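Local coordinates for protein agmatinase (Burkholderia thailandensis, PDB 4DZ4) that probably hydrolyses agmatine to putrescine and urea with a pair of manganese ions, as a member of the arginase family, at residues D12-R17 with R38-D43. Numbering follows the deposited sequence.
Sequences DGAIRR and RNYTRD. With EDO (1,2-ethanediol), chain Z.
R17 meets N39 and R38 with its CB and with its guanidinium end. Its CB lies 3.6 Å from N39 OD1, and the chain then bends at chi3 (-48°), which brings NE round toward that same oxygen for a weak hydrogen bond. NH2 gives OD1 a stronger one at 2.8 Å, approaching in the plane of the amide carbonyl, although OD1 itself sits 27° out of the guanidinium plane. CZ and NH2 lie against one face of the R38 guanidinium in an offset stack, centres 3.9 Å apart and planes 10° from parallel; G13 O covers the opposite face of R17. NH1 lies 3.9 Å from R38 NH2 and is hydrogen-bonded to S24 OG. Two like charges thus lie face to face, probably eased by the carbonyls of R37, which accepts from R17 NH2, and G22, which accepts from R38 NH1. The short strand 39-40 is an outermost strand, within this chain, of the parallel sheet of this arginase-type alpha/beta fold, and the helical turn 13-16 packs against it. There Y40 N donates to A14 O at 3.0 Å, and N39 CA-H points at the same oxygen. A14 CB touches R38 O at 3.4 Å, while I15 CG2 reaches the edge of the Y40 ring.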
loop_
_atom_site.group_PDB
_atom_site.type_symbol
_atom_site.label_atom_id
_atom_site.label_comp_id
_atom_site.label_asym_id
_atom_site.label_seq_id
_atom_site.Cartn_x
_atom_site.Cartn_y
_atom_site.Cartn_z
ATOM N N ASP B 12 -27.072 12.630 1.183
ATOM C CA ASP B 12 -26.679 13.761 0.322
ATOM C C ASP B 12 -27.163 15.095 0.870
ATOM O O ASP B 12 -27.544 15.983 0.123
ATOM C CB ASP B 12 -27.165 13.538 -1.123
ATOM C CG ASP B 12 -26.487 12.361 -1.768
ATOM O OD1 ASP B 12 -25.260 12.270 -1.621
ATOM O OD2 ASP B 12 -27.176 11.563 -2.437
ATOM N N GLY B 13 -27.120 15.229 2.189
ATOM C CA GLY B 13 -27.501 16.485 2.850
ATOM C C GLY B 13 -26.735 17.714 2.363
ATOM O O GLY B 13 -27.317 18.785 2.291
ATOM N N ALA B 14 -25.455 17.551 1.998
ATOM C CA ALA B 14 -24.613 18.653 1.537
ATOM C C ALA B 14 -25.191 19.402 0.326
ATOM O O ALA B 14 -24.887 20.586 0.104
ATOM C CB ALA B 14 -23.209 18.121 1.223
ATOM N N ILE B 15 -26.025 18.722 -0.456
ATOM C CA ILE B 15 -26.584 19.304 -1.666
ATOM C C ILE B 15 -28.112 19.442 -1.607
ATOM O O ILE B 15 -28.700 20.024 -2.506
ATOM C CB ILE B 15 -26.134 18.541 -2.961
ATOM C CG1 ILE B 15 -26.653 17.079 -2.995
ATOM C CG2 ILE B 15 -24.601 18.655 -3.119
ATOM C CD1 ILE B 15 -26.540 16.366 -4.354
ATOM N N ARG B 16 -28.731 18.889 -0.561
ATOM C CA ARG B 16 -30.193 18.829 -0.441
ATOM C C ARG B 16 -30.764 19.711 0.683
ATOM O O ARG B 16 -31.906 20.205 0.581
ATOM C CB ARG B 16 -30.669 17.382 -0.227
ATOM C CG ARG B 16 -30.416 16.430 -1.397
ATOM C CD ARG B 16 -30.797 15.000 -1.001
ATOM N NE ARG B 16 -32.246 14.847 -0.870
ATOM C CZ ARG B 16 -32.869 13.845 -0.238
ATOM N NH1 ARG B 16 -32.176 12.877 0.360
ATOM N NH2 ARG B 16 -34.204 13.798 -0.217
ATOM N N ARG B 17 -30.024 19.896 1.770
ATOM C CA ARG B 17 -30.553 20.696 2.896
ATOM C C ARG B 17 -30.855 22.146 2.507
ATOM O O ARG B 17 -30.000 22.866 2.008
ATOM C CB ARG B 17 -29.596 20.685 4.099
ATOM C CG ARG B 17 -29.782 19.512 5.048
ATOM C CD ARG B 17 -29.039 19.744 6.365
ATOM N NE ARG B 17 -27.699 20.165 6.025
ATOM C CZ ARG B 17 -26.670 19.357 5.838
ATOM N NH1 ARG B 17 -26.774 18.035 6.005
ATOM N NH2 ARG B 17 -25.524 19.890 5.458
ATOM N N ARG B 38 -21.434 19.379 5.528
ATOM C CA ARG B 38 -22.011 20.711 5.539
ATOM C C ARG B 38 -22.430 21.187 4.135
ATOM O O ARG B 38 -21.924 20.703 3.102
ATOM C CB ARG B 38 -21.072 21.718 6.241
ATOM C CG ARG B 38 -20.823 21.444 7.726
ATOM C CD ARG B 38 -21.986 20.722 8.435
ATOM N NE ARG B 38 -23.213 21.481 8.434
ATOM C CZ ARG B 38 -24.424 20.959 8.648
ATOM N NH1 ARG B 38 -25.453 21.757 8.619
ATOM N NH2 ARG B 38 -24.607 19.644 8.842
ATOM N N ASN B 39 -23.394 22.107 4.089
ATOM C CA ASN B 39 -23.885 22.557 2.783
ATOM C C ASN B 39 -22.749 23.052 1.897
ATOM O O ASN B 39 -21.956 23.896 2.322
ATOM C CB ASN B 39 -24.857 23.718 2.931
ATOM C CG ASN B 39 -26.149 23.322 3.616
ATOM O OD1 ASN B 39 -26.303 22.214 4.108
ATOM N ND2 ASN B 39 -27.102 24.248 3.633
ATOM N N TYR B 40 -22.692 22.541 0.668
ATOM C CA TYR B 40 -21.851 23.142 -0.373
ATOM C C TYR B 40 -22.507 24.397 -0.923
ATOM O O TYR B 40 -23.571 24.330 -1.564
ATOM C CB TYR B 40 -21.683 22.166 -1.540
ATOM C CG TYR B 40 -20.477 21.253 -1.492
ATOM C CD1 TYR B 40 -19.208 21.712 -1.081
ATOM C CD2 TYR B 40 -20.589 19.933 -1.935
ATOM C CE1 TYR B 40 -18.115 20.850 -1.068
ATOM C CE2 TYR B 40 -19.480 19.075 -1.965
ATOM C CZ TYR B 40 -18.265 19.542 -1.538
ATOM O OH TYR B 40 -17.192 18.692 -1.569
ATOM N N THR B 41 -21.868 25.533 -0.716
ATOM C CA THR B 41 -22.427 26.817 -1.195
ATOM C C THR B 41 -21.378 27.911 -1.134
ATOM O O THR B 41 -20.474 27.840 -0.312
ATOM C CB THR B 41 -23.665 27.271 -0.381
ATOM O OG1 THR B 41 -24.242 28.446 -0.979
ATOM C CG2 THR B 41 -23.294 27.566 1.108
ATOM N N ARG B 42 -21.546 28.917 -1.990
ATOM C CA ARG B 42 -20.731 30.143 -1.983
ATOM C C ARG B 42 -21.530 31.335 -1.376
ATOM O O ARG B 42 -20.990 32.442 -1.277
ATOM C CB ARG B 42 -20.252 30.487 -3.402
ATOM C CG ARG B 42 -19.388 29.395 -4.096
ATOM C CD ARG B 42 -17.960 29.530 -3.638
ATOM N NE ARG B 42 -16.999 28.540 -4.134
ATOM C CZ ARG B 42 -16.113 28.802 -5.095
ATOM N NH1 ARG B 42 -16.106 29.997 -5.700
ATOM N NH2 ARG B 42 -15.222 27.885 -5.445
ATOM N N ASP B 43 -22.772 31.082 -0.955
ATOM C CA ASP B 43 -23.618 32.091 -0.298
ATOM C C ASP B 43 -23.277 32.201 1.178
ATOM O O ASP B 43 -23.410 31.243 1.925
ATOM C CB ASP B 43 -25.098 31.740 -0.463
ATOM C CG ASP B 43 -25.544 31.809 -1.910
ATOM O OD1 ASP B 43 -24.966 32.610 -2.675
ATOM O OD2 ASP B 43 -26.475 31.058 -2.295
HETATM C C1 EDO Z . -23.569 28.827 -6.214
HETATM O O1 EDO Z . -22.943 30.087 -6.502
HETATM C C2 EDO Z . -22.992 28.304 -4.908
HETATM O O2 EDO Z . -23.421 29.231 -3.898
HETATM O O HOH W 1 -26.162 23.519 -0.656
#